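Local coordinates for coat protein (Leviviridae sp., PDB 6YFR), which forms the shell of an RNA bacteriophage, many copies assembling into a virus-like particle and probably enclosing the single-stranded RNA genome, at residues A[2-7]-A[21-26]; A[15-20]-A[34-39]; A[53-58]-A[72-77]. All coordinates share one frame; numbering follows the deposited sequence.

Contact 1. Residues A[2-7]-A[21-26]; sequences SLPVTQ and NVTGST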
ATOM      1  N   SER A   2     -43.889 -57.449  46.383  1.00 38.31           N
ATOM      2  CA  SER A   2     -42.853 -57.820  45.431  1.00 32.47           C
ATOM      3  C   SER A   2     -43.491 -58.226  44.109  1.00 38.18           C
ATOM      4  O   SER A   2     -44.441 -59.013  44.082  1.00 55.71           O
ATOM      5  CB  SER A   2     -42.007 -58.962  45.991  1.00 30.08           C
ATOM      6  OG  SER A   2     -40.991 -59.343  45.079  1.00 60.27           O
ATOM      7  N   LEU A   3     -42.979 -57.672  43.017  1.00 45.17           N
ATOM      8  CA  LEU A   3     -43.553 -57.961  41.709  1.00 35.30           C
ATOM      9  C   LEU A   3     -43.092 -59.333  41.218  1.00 48.33           C
ATOM     10  O   LEU A   3     -41.954 -59.736  41.475  1.00 52.04           O
ATOM     11  CB  LEU A   3     -43.153 -56.886  40.700  1.00 41.81           C
ATOM     12  CG  LEU A   3     -43.738 -55.492  40.922  1.00 39.49           C
ATOM     13  CD1 LEU A   3     -43.156 -54.495  39.930  1.00 38.14           C
ATOM     14  CD2 LEU A   3     -45.248 -55.539  40.803  1.00 29.01           C
ATOM     15  N   PRO A   4     -43.954 -60.072  40.521  1.00 60.38           N
ATOM     16  CA  PRO A   4     -43.536 -61.360  39.956  1.00 51.05           C
ATOM     17  C   PRO A   4     -42.682 -61.158  38.715  1.00 47.34           C
ATOM     18  O   PRO A   4     -42.981 -60.321  37.860  1.00 62.52           O
ATOM     19  CB  PRO A   4     -44.867 -62.038  39.614  1.00 35.98           C
ATOM     20  CG  PRO A   4     -45.786 -60.888  39.307  1.00 38.25           C
ATOM     21  CD  PRO A   4     -45.366 -59.767  40.230  1.00 65.74           C
ATOM     22  N   VAL A   5     -41.604 -61.937  38.619  1.00 49.19           N
ATOM     23  CA  VAL A   5     -40.636 -61.768  37.544  1.00 47.81           C
ATOM     24  C   VAL A   5     -40.254 -63.121  36.961  1.00 45.22           C
ATOM     25  O   VAL A   5     -40.300 -64.152  37.638  1.00 44.66           O
ATOM     26  CB  VAL A   5     -39.368 -61.021  38.019  1.00 51.66           C
ATOM     27  CG1 VAL A   5     -39.707 -59.603  38.446  1.00 36.93           C
ATOM     28  CG2 VAL A   5     -38.708 -61.778  39.162  1.00 20.78           C
ATOM     29  N   THR A   6     -39.885 -63.105  35.683  1.00 53.03           N
ATOM     30  CA  THR A   6     -39.228 -64.231  35.034  1.00 34.52           C
ATOM     31  C   THR A   6     -37.988 -63.725  34.317  1.00 49.11           C
ATOM     32  O   THR A   6     -37.997 -62.626  33.753  1.00 43.70           O
ATOM     33  CB  THR A   6     -40.142 -64.942  34.023  1.00 42.32           C
ATOM     34  OG1 THR A   6     -40.708 -63.974  33.128  1.00 48.79           O
ATOM     35  CG2 THR A   6     -41.252 -65.704  34.738  1.00 51.20           C
ATOM     36  N   GLN A   7     -36.924 -64.522  34.349  1.00 33.10           N
ATOM     37  CA  GLN A   7     -35.666 -64.096  33.757  1.00 46.55           C
ATOM     38  C   GLN A   7     -35.791 -64.047  32.240  1.00 28.99           C
ATOM     39  O   GLN A   7     -36.023 -65.074  31.596  1.00 50.14           O
ATOM     40  CB  GLN A   7     -34.541 -65.036  34.173  1.00 28.99           C
ATOM     41  CG  GLN A   7     -33.167 -64.497  33.840  1.00 45.57           C
ATOM     42  CD  GLN A   7     -32.126 -64.929  34.845  1.00 59.32           C
ATOM     43  OE1 GLN A   7     -31.424 -64.098  35.421  1.00 57.27           O
ATOM     44  NE2 GLN A   7     -32.015 -66.237  35.064  1.00 67.58           N
ATOM     45  N   ASN A  21     -38.095 -59.761  33.502  1.00 32.51           N
ATOM     46  CA  ASN A  21     -39.309 -59.050  33.133  1.00 43.43           C
ATOM     47  C   ASN A  21     -40.394 -59.308  34.168  1.00 43.69           C
ATOM     48  O   ASN A  21     -40.525 -60.426  34.683  1.00 45.50           O
ATOM     49  CB  ASN A  21     -39.809 -59.474  31.748  1.00 25.11           C
ATOM     50  CG  ASN A  21     -38.969 -58.912  30.619  1.00 41.34           C
ATOM     51  OD1 ASN A  21     -38.098 -58.068  30.833  1.00 51.90           O
ATOM     52  ND2 ASN A  21     -39.237 -59.373  29.402  1.00 45.49           N
ATOM     53  N   VAL A  22     -41.166 -58.266  34.466  1.00 34.98           N
ATOM     54  CA  VAL A  22     -42.322 -58.384  35.347  1.00 49.78           C
ATOM     55  C   VAL A  22     -43.462 -59.028  34.572  1.00 39.11           C
ATOM     56  O   VAL A  22     -43.868 -58.533  33.514  1.00 57.09           O
ATOM     57  CB  VAL A  22     -42.736 -57.008  35.890  1.00 39.74           C
ATOM     58  CG1 VAL A  22     -44.063 -57.108  36.620  1.00 32.94           C
ATOM     59  CG2 VAL A  22     -41.661 -56.454  36.791  1.00 35.56           C
ATOM     60  N   THR A  23     -43.985 -60.129  35.095  1.00 46.54           N
ATOM     61  CA  THR A  23     -45.019 -60.879  34.397  1.00 48.55           C
ATOM     62  C   THR A  23     -46.395 -60.283  34.670  1.00 46.01           C
ATOM     63  O   THR A  23     -46.628 -59.647  35.700  1.00 62.69           O
ATOM     64  CB  THR A  23     -45.000 -62.349  34.817  1.00 39.23           C
ATOM     65  OG1 THR A  23     -45.155 -62.435  36.240  1.00 66.22           O
ATOM     66  CG2 THR A  23     -43.686 -63.029  34.395  1.00 53.59           C
ATOM     67  N   GLY A  24     -47.307 -60.489  33.721  1.00 64.14           N
ATOM     68  CA  GLY A  24     -48.677 -60.037  33.865  1.00 60.02           C
ATOM     69  C   GLY A  24     -48.905 -58.569  33.605  1.00 50.69           C
ATOM     70  O   GLY A  24     -49.940 -58.031  34.014  1.00 70.52           O
ATOM     71  N   SER A  25     -47.974 -57.896  32.942  1.00 61.33           N
ATOM     72  CA  SER A  25     -48.136 -56.476  32.677  1.00 66.84           C
ATOM     73  C   SER A  25     -49.100 -56.259  31.518  1.00 64.71           C
ATOM     74  O   SER A  25     -49.208 -57.083  30.605  1.00 53.93           O
ATOM     75  CB  SER A  25     -46.788 -55.825  32.370  1.00 55.37           C
ATOM     76  OG  SER A  25     -46.914 -54.416  32.310  1.00 62.18           O
ATOM     77  N   THR A  26     -49.811 -55.134  31.564  1.00 87.33           N
ATOM     78  CA  THR A  26     -50.803 -54.818  30.547  1.00 72.39           C
ATOM     79  C   THR A  26     -50.285 -53.878  29.469  1.00 72.81           C
ATOM     80  O   THR A  26     -50.888 -53.805  28.392  1.00 90.57           O
ATOM     81  CB  THR A  26     -52.050 -54.197  31.189  1.00 51.51           C
ATOM     82  OG1 THR A  26     -53.029 -53.938  30.176  1.00102.86           O
ATOM     83  CG2 THR A  26     -51.700 -52.892  31.894  1.00 48.05           C
TER
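Leu3 and Val22 meet through methyl groups, Leu3 CD1 lying 4.0 Å from Val22 CG2 where residues 2-7 approach residues 21-26. The backbone N of Leu3 is already engaged outside this pair, hydrogen-bonded to Thr100 of a second subunit. At Pro4 the contact turns polar. Its carbonyl oxygen accepts the backbone N-H of Thr23, with Pro4 O and Thr23 N 2.9 Å apart and the donor lying 36° out of the carbonyl plane. Thr23 OG1 adds a weak bond of 3.4 Å to the same Pro4 O; chi1 of 57° sets this hydroxyl between the backbone N and the carbonyl carbon, where it also touches CB and CG of the proline ring. Val5 faces Val22 as a non-hydrogen-bonded antiparallel pair. Val5 CG1 rests 4.1 Å from Val22 CG2, so that this one methyl is met by both Leu3 and Val5, and Phe104 of the second subunit packs on Val5. Thr6 then forms the hydrogen-bonded pair with Asn21: Thr6 N donates to Asn21 O and Asn21 N to Thr6 O, both at 2.9 Å. On the side of the sheet bearing Thr6 and Asn21, the Thr6 side chain crosses that of Thr23 at about a right angle, and Thr23 CG2 comes 3.4 Å from Thr6 OG1 and 3.6 Å from Thr6 CG2. The Asn21 side chain turns to the other neighbouring strand, its OD1 bonded to Gln34. Backbone bonds thus tie the open end of the hairpin of strands 5-9 and 16-22, Thr6-Asn21 within the ladder and Thr23-Pro4 just past it, with one weak side-chain bond added; Leu3, Val5 and Val22 supply the apolar part, in which Leu3 and Val5 also meet the second subunit.

Contact 2. Residues A[15-20]-A[34-39]; sequences LGKSTW and QVVQTE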
ATOM      1  N   LEU A  15     -19.311 -60.596  34.632  1.00 36.49           N
ATOM      2  CA  LEU A  15     -19.579 -59.184  34.419  1.00 37.95           C
ATOM      3  C   LEU A  15     -20.590 -59.009  33.294  1.00 44.18           C
ATOM      4  O   LEU A  15     -20.723 -59.863  32.412  1.00 48.67           O
ATOM      5  CB  LEU A  15     -18.293 -58.432  34.089  1.00 30.92           C
ATOM      6  CG  LEU A  15     -17.176 -58.628  35.113  1.00 42.05           C
ATOM      7  CD1 LEU A  15     -15.892 -58.020  34.592  1.00 39.56           C
ATOM      8  CD2 LEU A  15     -17.569 -58.013  36.445  1.00 40.16           C
ATOM      9  N   GLY A  16     -21.311 -57.892  33.336  1.00 38.39           N
ATOM     10  CA  GLY A  16     -22.315 -57.613  32.331  1.00 41.24           C
ATOM     11  C   GLY A  16     -23.669 -57.285  32.924  1.00 43.75           C
ATOM     12  O   GLY A  16     -23.754 -56.689  34.004  1.00 57.92           O
ATOM     13  N   LYS A  17     -24.734 -57.699  32.234  1.00 37.66           N
ATOM     14  CA  LYS A  17     -26.104 -57.399  32.626  1.00 36.86           C
ATOM     15  C   LYS A  17     -26.955 -58.658  32.579  1.00 35.10           C
ATOM     16  O   LYS A  17     -26.761 -59.521  31.718  1.00 37.78           O
ATOM     17  CB  LYS A  17     -26.743 -56.335  31.716  1.00 21.65           C
ATOM     18  CG  LYS A  17     -26.213 -54.922  31.905  1.00 74.62           C
ATOM     19  CD  LYS A  17     -27.109 -53.899  31.209  1.00 60.03           C
ATOM     20  CE  LYS A  17     -27.230 -54.176  29.714  1.00 86.38           C
ATOM     21  NZ  LYS A  17     -28.021 -53.128  29.005  1.00 98.10           N
ATOM     22  N   SER A  18     -27.901 -58.747  33.508  1.00 41.64           N
ATOM     23  CA  SER A  18     -28.943 -59.761  33.505  1.00 30.26           C
ATOM     24  C   SER A  18     -30.272 -59.055  33.732  1.00 46.39           C
ATOM     25  O   SER A  18     -30.340 -58.104  34.516  1.00 48.34           O
ATOM     26  CB  SER A  18     -28.696 -60.819  34.586  1.00 28.94           C
ATOM     27  OG  SER A  18     -29.843 -61.622  34.793  1.00 98.21           O
ATOM     28  N   THR A  19     -31.324 -59.492  33.035  1.00 30.55           N
ATOM     29  CA  THR A  19     -32.610 -58.808  33.120  1.00 35.73           C
ATOM     30  C   THR A  19     -33.743 -59.790  33.377  1.00 38.63           C
ATOM     31  O   THR A  19     -33.791 -60.877  32.794  1.00 60.42           O
ATOM     32  CB  THR A  19     -32.920 -58.005  31.843  1.00 38.46           C
ATOM     33  OG1 THR A  19     -33.062 -58.896  30.733  1.00 58.13           O
ATOM     34  CG2 THR A  19     -31.814 -57.000  31.548  1.00 22.76           C
ATOM     35  N   TRP A  20     -34.650 -59.383  34.262  1.00 47.90           N
ATOM     36  CA  TRP A  20     -35.915 -60.052  34.518  1.00 43.29           C
ATOM     37  C   TRP A  20     -37.053 -59.152  34.056  1.00 41.24           C
ATOM     38  O   TRP A  20     -36.988 -57.926  34.211  1.00 46.20           O
ATOM     39  CB  TRP A  20     -36.102 -60.350  36.007  1.00 34.09           C
ATOM     40  CG  TRP A  20     -35.084 -61.256  36.607  1.00 40.05           C
ATOM     41  CD1 TRP A  20     -35.247 -62.573  36.921  1.00 30.84           C
ATOM     42  CD2 TRP A  20     -33.746 -60.915  36.988  1.00 22.15           C
ATOM     43  NE1 TRP A  20     -34.092 -63.077  37.469  1.00 47.57           N
ATOM     44  CE2 TRP A  20     -33.155 -62.079  37.521  1.00 25.48           C
ATOM     45  CE3 TRP A  20     -32.988 -59.743  36.925  1.00 32.81           C
ATOM     46  CZ2 TRP A  20     -31.845 -62.103  37.988  1.00 28.41           C
ATOM     47  CZ3 TRP A  20     -31.685 -59.771  37.392  1.00 35.77           C
ATOM     48  CH2 TRP A  20     -31.128 -60.942  37.916  1.00 26.45           C
ATOM     49  N   GLN A  34     -39.051 -53.833  34.139  1.00 39.46           N
ATOM     50  CA  GLN A  34     -37.847 -54.649  34.125  1.00 28.34           C
ATOM     51  C   GLN A  34     -37.053 -54.487  35.412  1.00 44.06           C
ATOM     52  O   GLN A  34     -37.105 -53.445  36.076  1.00 45.71           O
ATOM     53  CB  GLN A  34     -36.945 -54.298  32.937  1.00 30.12           C
ATOM     54  CG  GLN A  34     -37.420 -54.847  31.608  1.00 55.75           C
ATOM     55  CD  GLN A  34     -36.364 -54.722  30.530  1.00 48.86           C
ATOM     56  OE1 GLN A  34     -35.480 -53.867  30.609  1.00 53.46           O
ATOM     57  NE2 GLN A  34     -36.442 -55.581  29.520  1.00 67.89           N
ATOM     58  N   VAL A  35     -36.311 -55.541  35.750  1.00 31.05           N
ATOM     59  CA  VAL A  35     -35.296 -55.508  36.797  1.00 32.74           C
ATOM     60  C   VAL A  35     -33.972 -55.917  36.165  1.00 40.84           C
ATOM     61  O   VAL A  35     -33.883 -56.971  35.529  1.00 49.09           O
ATOM     62  CB  VAL A  35     -35.647 -56.437  37.972  1.00 35.75           C
ATOM     63  CG1 VAL A  35     -34.650 -56.248  39.105  1.00 30.56           C
ATOM     64  CG2 VAL A  35     -37.066 -56.183  38.455  1.00 24.56           C
ATOM     65  N   VAL A  36     -32.949 -55.090  36.337  1.00 39.42           N
ATOM     66  CA  VAL A  36     -31.657 -55.290  35.694  1.00 33.20           C
ATOM     67  C   VAL A  36     -30.588 -55.354  36.776  1.00 30.82           C
ATOM     68  O   VAL A  36     -30.467 -54.429  37.587  1.00 64.06           O
ATOM     69  CB  VAL A  36     -31.346 -54.171  34.689  1.00 29.38           C
ATOM     70  CG1 VAL A  36     -30.020 -54.432  33.995  1.00 26.53           C
ATOM     71  CG2 VAL A  36     -32.471 -54.042  33.677  1.00 39.21           C
ATOM     72  N   GLN A  37     -29.819 -56.438  36.791  1.00 26.30           N
ATOM     73  CA  GLN A  37     -28.630 -56.537  37.626  1.00 39.31           C
ATOM     74  C   GLN A  37     -27.393 -56.346  36.760  1.00 30.93           C
ATOM     75  O   GLN A  37     -27.264 -56.971  35.702  1.00 48.90           O
ATOM     76  CB  GLN A  37     -28.550 -57.879  38.354  1.00 28.08           C
ATOM     77  CG  GLN A  37     -27.293 -58.007  39.204  1.00 26.66           C
ATOM     78  CD  GLN A  37     -27.104 -59.388  39.801  1.00 41.75           C
ATOM     79  OE1 GLN A  37     -27.957 -60.268  39.661  1.00 36.99           O
ATOM     80  NE2 GLN A  37     -25.974 -59.586  40.475  1.00 32.86           N
ATOM     81  N   THR A  38     -26.487 -55.489  37.215  1.00 34.54           N
ATOM     82  CA  THR A  38     -25.281 -55.131  36.482  1.00 41.66           C
ATOM     83  C   THR A  38     -24.067 -55.406  37.357  1.00 38.55           C
ATOM     84  O   THR A  38     -24.075 -55.088  38.549  1.00 49.56           O
ATOM     85  CB  THR A  38     -25.311 -53.655  36.070  1.00 23.23           C
ATOM     86  OG1 THR A  38     -26.322 -53.460  35.074  1.00 59.82           O
ATOM     87  CG2 THR A  38     -23.966 -53.209  35.522  1.00 59.70           C
ATOM     88  N   GLU A  39     -23.035 -56.012  36.775  1.00 47.58           N
ATOM     89  CA  GLU A  39     -21.753 -56.192  37.452  1.00 25.88           C
ATOM     90  C   GLU A  39     -20.666 -55.654  36.533  1.00 38.79           C
ATOM     91  O   GLU A  39     -20.335 -56.283  35.522  1.00 46.20           O
ATOM     92  CB  GLU A  39     -21.508 -57.660  37.803  1.00 36.56           C
ATOM     93  CG  GLU A  39     -22.548 -58.256  38.738  1.00 38.72           C
ATOM     94  CD  GLU A  39     -22.560 -57.603  40.110  1.00 32.60           C
ATOM     95  OE1 GLU A  39     -21.546 -56.984  40.494  1.00 35.34           O
ATOM     96  OE2 GLU A  39     -23.590 -57.713  40.808  1.00 42.55           O
TER
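The Trp20 indole and the Gln37 amide lie side by side, their planes only 9° apart, where residues 15-20 run beside residues 34-39. On one face of the indole sits Ser18 OG, 3.4 Å above the plane and displaced toward the rim. The edge of the ring meets the neighbouring strand, with Trp20 CE3 3.2 Å from Val35 O and Trp20 CZ3 3.8 Å from Gln37 CB; Trp20 CH2 approaches Gln37 OE1. With Gln37 CG anti to its backbone N (chi1 179°), the side chain sets out in the same direction as the indole. Its amide nitrogen, NE2, donates to Glu39 OE2 at 3.0 Å, using the anti lone pair of that oxygen, and the acceptor is almost exactly in the amide plane. Both ends of the amide are also bonded to a second subunit, NE2 to Ser111 and OE1 to Arg108 of that chain, while Glu39 OE1 turns to Ser50. Phe104 of the second subunit meets Trp20 edge-to-face.

The two segments form the paired arms of a beta hairpin, strands 16-22 and 34-41, within the antiparallel sheet of the phage coat protein. Hydrogen-bonded pairs Gly16-Glu39, Ser18-Gln37 and Trp20-Val35 each contribute two backbone bonds, the shortest being 2.8 Å from Trp20 N to Val35 O. On the face bearing Lys17, Thr19, Val36 and Thr38, Thr19 CG2 packs 3.7 Å from Val36 CG2, and Lys17 lies alongside Thr38, its CG 3.5 Å from Thr38 OG1. Lys17 CD reaches Val36 CG1, while the end of the chain leads away. Just before the strand begins, Leu15 CD2 lies against Glu39 O at 3.4 Å.

Contact 3. Residues A[53-58]-A[72-77]; sequences SVYYYI and TIRCEF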
ATOM      1  N   SER A  53     -31.480 -52.404  39.344  1.00 38.18           N
ATOM      2  CA  SER A  53     -32.305 -51.312  38.848  1.00 28.39           C
ATOM      3  C   SER A  53     -33.695 -51.833  38.527  1.00 31.14           C
ATOM      4  O   SER A  53     -33.839 -52.817  37.797  1.00 43.61           O
ATOM      5  CB  SER A  53     -31.679 -50.675  37.605  1.00 32.64           C
ATOM      6  OG  SER A  53     -30.381 -50.178  37.891  1.00 54.75           O
ATOM      7  N   VAL A  54     -34.712 -51.181  39.072  1.00 35.56           N
ATOM      8  CA  VAL A  54     -36.101 -51.518  38.794  1.00 28.75           C
ATOM      9  C   VAL A  54     -36.705 -50.350  38.034  1.00 38.69           C
ATOM     10  O   VAL A  54     -36.795 -49.232  38.565  1.00 44.87           O
ATOM     11  CB  VAL A  54     -36.886 -51.816  40.080  1.00 38.07           C
ATOM     12  CG1 VAL A  54     -38.321 -52.160  39.740  1.00 30.47           C
ATOM     13  CG2 VAL A  54     -36.226 -52.950  40.845  1.00 29.72           C
ATOM     14  N   TYR A  55     -37.093 -50.606  36.784  1.00 31.15           N
ATOM     15  CA  TYR A  55     -37.767 -49.632  35.934  1.00 36.04           C
ATOM     16  C   TYR A  55     -39.212 -50.087  35.776  1.00 38.04           C
ATOM     17  O   TYR A  55     -39.475 -51.119  35.146  1.00 37.98           O
ATOM     18  CB  TYR A  55     -37.084 -49.523  34.571  1.00 32.39           C
ATOM     19  CG  TYR A  55     -35.591 -49.292  34.626  1.00 32.55           C
ATOM     20  CD1 TYR A  55     -35.072 -48.047  34.951  1.00 43.85           C
ATOM     21  CD2 TYR A  55     -34.699 -50.316  34.333  1.00 50.03           C
ATOM     22  CE1 TYR A  55     -33.707 -47.828  34.996  1.00 61.06           C
ATOM     23  CE2 TYR A  55     -33.331 -50.108  34.373  1.00 41.14           C
ATOM     24  CZ  TYR A  55     -32.841 -48.862  34.705  1.00 52.37           C
ATOM     25  OH  TYR A  55     -31.481 -48.652  34.749  1.00 64.71           O
ATOM     26  N   TYR A  56     -40.150 -49.329  36.347  1.00 31.91           N
ATOM     27  CA  TYR A  56     -41.576 -49.616  36.204  1.00 32.97           C
ATOM     28  C   TYR A  56     -42.201 -48.501  35.374  1.00 63.07           C
ATOM     29  O   TYR A  56     -42.281 -47.354  35.824  1.00 52.68           O
ATOM     30  CB  TYR A  56     -42.260 -49.735  37.563  1.00 33.26           C
ATOM     31  CG  TYR A  56     -43.649 -50.332  37.490  1.00 29.34           C
ATOM     32  CD1 TYR A  56     -43.850 -51.692  37.678  1.00 42.84           C
ATOM     33  CD2 TYR A  56     -44.758 -49.535  37.232  1.00 51.33           C
ATOM     34  CE1 TYR A  56     -45.117 -52.245  37.609  1.00 31.90           C
ATOM     35  CE2 TYR A  56     -46.029 -50.078  37.163  1.00 36.05           C
ATOM     36  CZ  TYR A  56     -46.202 -51.434  37.351  1.00 28.68           C
ATOM     37  OH  TYR A  56     -47.465 -51.981  37.282  1.00 47.49           O
ATOM     38  N   TYR A  57     -42.642 -48.837  34.167  1.00 36.84           N
ATOM     39  CA  TYR A  57     -43.221 -47.860  33.257  1.00 32.69           C
ATOM     40  C   TYR A  57     -44.722 -47.782  33.505  1.00 45.04           C
ATOM     41  O   TYR A  57     -45.428 -48.791  33.396  1.00 38.83           O
ATOM     42  CB  TYR A  57     -42.915 -48.234  31.808  1.00 29.56           C
ATOM     43  CG  TYR A  57     -41.444 -48.475  31.560  1.00 33.88           C
ATOM     44  CD1 TYR A  57     -40.550 -47.413  31.474  1.00 31.35           C
ATOM     45  CD2 TYR A  57     -40.945 -49.764  31.421  1.00 31.85           C
ATOM     46  CE1 TYR A  57     -39.200 -47.629  31.251  1.00 35.99           C
ATOM     47  CE2 TYR A  57     -39.597 -49.991  31.196  1.00 54.85           C
ATOM     48  CZ  TYR A  57     -38.729 -48.921  31.111  1.00 31.99           C
ATOM     49  OH  TYR A  57     -37.389 -49.142  30.888  1.00 51.87           O
ATOM     50  N   ILE A  58     -45.204 -46.589  33.841  1.00 46.76           N
ATOM     51  CA  ILE A  58     -46.594 -46.396  34.242  1.00 35.71           C
ATOM     52  C   ILE A  58     -47.180 -45.235  33.443  1.00 46.02           C
ATOM     53  O   ILE A  58     -46.512 -44.204  33.261  1.00 47.34           O
ATOM     54  CB  ILE A  58     -46.695 -46.172  35.763  1.00 55.76           C
ATOM     55  CG1 ILE A  58     -48.150 -46.108  36.226  1.00 40.07           C
ATOM     56  CG2 ILE A  58     -45.931 -44.920  36.190  1.00 25.80           C
ATOM     57  CD1 ILE A  58     -48.295 -46.073  37.735  1.00 52.80           C
ATOM     58  N   THR A  72     -41.717 -43.093  34.452  1.00 51.00           N
ATOM     59  CA  THR A  72     -40.915 -44.222  34.901  1.00 35.66           C
ATOM     60  C   THR A  72     -40.675 -44.094  36.396  1.00 35.09           C
ATOM     61  O   THR A  72     -40.110 -43.093  36.854  1.00 52.28           O
ATOM     62  CB  THR A  72     -39.585 -44.291  34.151  1.00 40.98           C
ATOM     63  OG1 THR A  72     -39.834 -44.407  32.745  1.00 57.13           O
ATOM     64  CG2 THR A  72     -38.779 -45.487  34.618  1.00 47.96           C
ATOM     65  N   ILE A  73     -41.121 -45.092  37.153  1.00 39.34           N
ATOM     66  CA  ILE A  73     -40.729 -45.241  38.549  1.00 28.97           C
ATOM     67  C   ILE A  73     -39.399 -45.988  38.559  1.00 32.55           C
ATOM     68  O   ILE A  73     -39.330 -47.155  38.160  1.00 46.34           O
ATOM     69  CB  ILE A  73     -41.796 -45.982  39.360  1.00 27.87           C
ATOM     70  CG1 ILE A  73     -43.154 -45.297  39.187  1.00 28.70           C
ATOM     71  CG2 ILE A  73     -41.413 -46.023  40.824  1.00 37.30           C
ATOM     72  CD1 ILE A  73     -44.288 -46.002  39.895  1.00 27.26           C
ATOM     73  N   ARG A  74     -38.338 -45.302  38.972  1.00 35.47           N
ATOM     74  CA  ARG A  74     -36.988 -45.850  38.973  1.00 30.43           C
ATOM     75  C   ARG A  74     -36.526 -46.075  40.403  1.00 37.10           C
ATOM     76  O   ARG A  74     -36.645 -45.180  41.253  1.00 46.33           O
ATOM     77  CB  ARG A  74     -36.002 -44.921  38.260  1.00 32.42           C
ATOM     78  CG  ARG A  74     -35.853 -45.182  36.779  1.00 84.77           C
ATOM     79  CD  ARG A  74     -34.728 -44.351  36.187  1.00 82.42           C
ATOM     80  NE  ARG A  74     -34.621 -44.536  34.743  1.00146.87           N
ATOM     81  CZ  ARG A  74     -35.282 -43.811  33.844  1.00113.95           C
ATOM     82  NH1 ARG A  74     -36.099 -42.845  34.242  1.00 90.49           N
ATOM     83  NH2 ARG A  74     -35.124 -44.052  32.551  1.00 88.39           N
ATOM     84  N   CYS A  75     -35.991 -47.268  40.656  1.00 29.95           N
ATOM     85  CA  CYS A  75     -35.375 -47.593  41.937  1.00 30.52           C
ATOM     86  C   CYS A  75     -34.002 -48.194  41.673  1.00 28.32           C
ATOM     87  O   CYS A  75     -33.898 -49.253  41.047  1.00 50.92           O
ATOM     88  CB  CYS A  75     -36.251 -48.556  42.737  1.00 20.09           C
ATOM     89  SG  CYS A  75     -35.640 -48.908  44.393  1.00 40.14           S
ATOM     90  N   GLU A  76     -32.959 -47.525  42.156  1.00 43.02           N
ATOM     91  CA  GLU A  76     -31.577 -47.892  41.878  1.00 34.81           C
ATOM     92  C   GLU A  76     -30.854 -48.282  43.160  1.00 29.52           C
ATOM     93  O   GLU A  76     -31.106 -47.724  44.232  1.00 32.45           O
ATOM     94  CB  GLU A  76     -30.813 -46.737  41.209  1.00 23.13           C
ATOM     95  CG  GLU A  76     -31.372 -46.286  39.868  1.00 27.51           C
ATOM     96  CD  GLU A  76     -30.968 -47.199  38.725  1.00 67.37           C
ATOM     97  OE1 GLU A  76     -30.246 -48.189  38.977  1.00 64.75           O
ATOM     98  OE2 GLU A  76     -31.367 -46.922  37.572  1.00 60.38           O
ATOM     99  N   PHE A  77     -29.933 -49.235  43.024  1.00 39.16           N
ATOM    100  CA  PHE A  77     -29.065 -49.686  44.102  1.00 20.95           C
ATOM    101  C   PHE A  77     -27.691 -49.981  43.522  1.00 32.83           C
ATOM    102  O   PHE A  77     -27.580 -50.600  42.460  1.00 35.42           O
ATOM    103  CB  PHE A  77     -29.633 -50.939  44.784  1.00 37.03           C
ATOM    104  CG  PHE A  77     -28.631 -51.708  45.614  1.00 24.23           C
ATOM    105  CD1 PHE A  77     -28.539 -51.499  46.979  1.00 25.53           C
ATOM    106  CD2 PHE A  77     -27.806 -52.665  45.033  1.00 27.92           C
ATOM    107  CE1 PHE A  77     -27.631 -52.213  47.748  1.00 40.31           C
ATOM    108  CE2 PHE A  77     -26.892 -53.375  45.795  1.00 28.34           C
ATOM    109  CZ  PHE A  77     -26.804 -53.149  47.154  1.00 32.01           C
TER
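Tyr55 presents its ring edge to the extended Arg74 chain: Tyr55 CD1 is 3.5 Å from Arg74 CG, and Tyr55 CE1 3.4 Å from Arg74 NE. The guanidinium plane stands 79° from the ring. Arg74 is poorly ordered, so the details of this approach are approximate. At the hydroxyl end of the ring, Tyr55 OH lies 3.3 Å from Glu76 OE2, though the placing of this carboxylate is doubtful. Tyr57 repeats the edge approach with Thr72, its CD1 3.3 Å from Thr72 OG1, the two side chains lying side by side and pointing the same way. On the other side of the sheet, Ile73 CG1 packs 4.1 Å from Ile58 CG2, and the CB atoms of Val54 and Cys75 meet at 4.3 Å.

These side chains are placed by a regular ladder in which Val54 pairs with Cys75 and Tyr56 with Ile73, two backbone bonds each. Further out, Ser53 and Tyr55 bond through their backbones to Val36 and Gln34 of the preceding strand, and residues 75-77 pair antiparallel with a strand of a second subunit. The hairpin of strands 47-59 and 70-82 thus carries the sheet across the subunit interface, as in the coat protein dimers of single-stranded RNA phages.

Overall arrangement
All three contacts belong to one antiparallel sheet whose strands lie in chain order, from 5-9 at one margin to 70-82 at the other. Contacts 1 and 2 share strand 16-22, and their segments alternate along the chain; their centres are about 15 Å apart. Contact 3 follows both in sequence, with its centre about 13 Å from each of theirs. Strands 34-41 and 47-59, neighbours in the sheet, join contact 2 to contact 3, whereas Leu3 of contact 1 reaches Tyr56 of contact 3. Each contact also touches a second subunit, so the successive hairpins both build the sheet and contribute to the association of coat protein subunits in the particle.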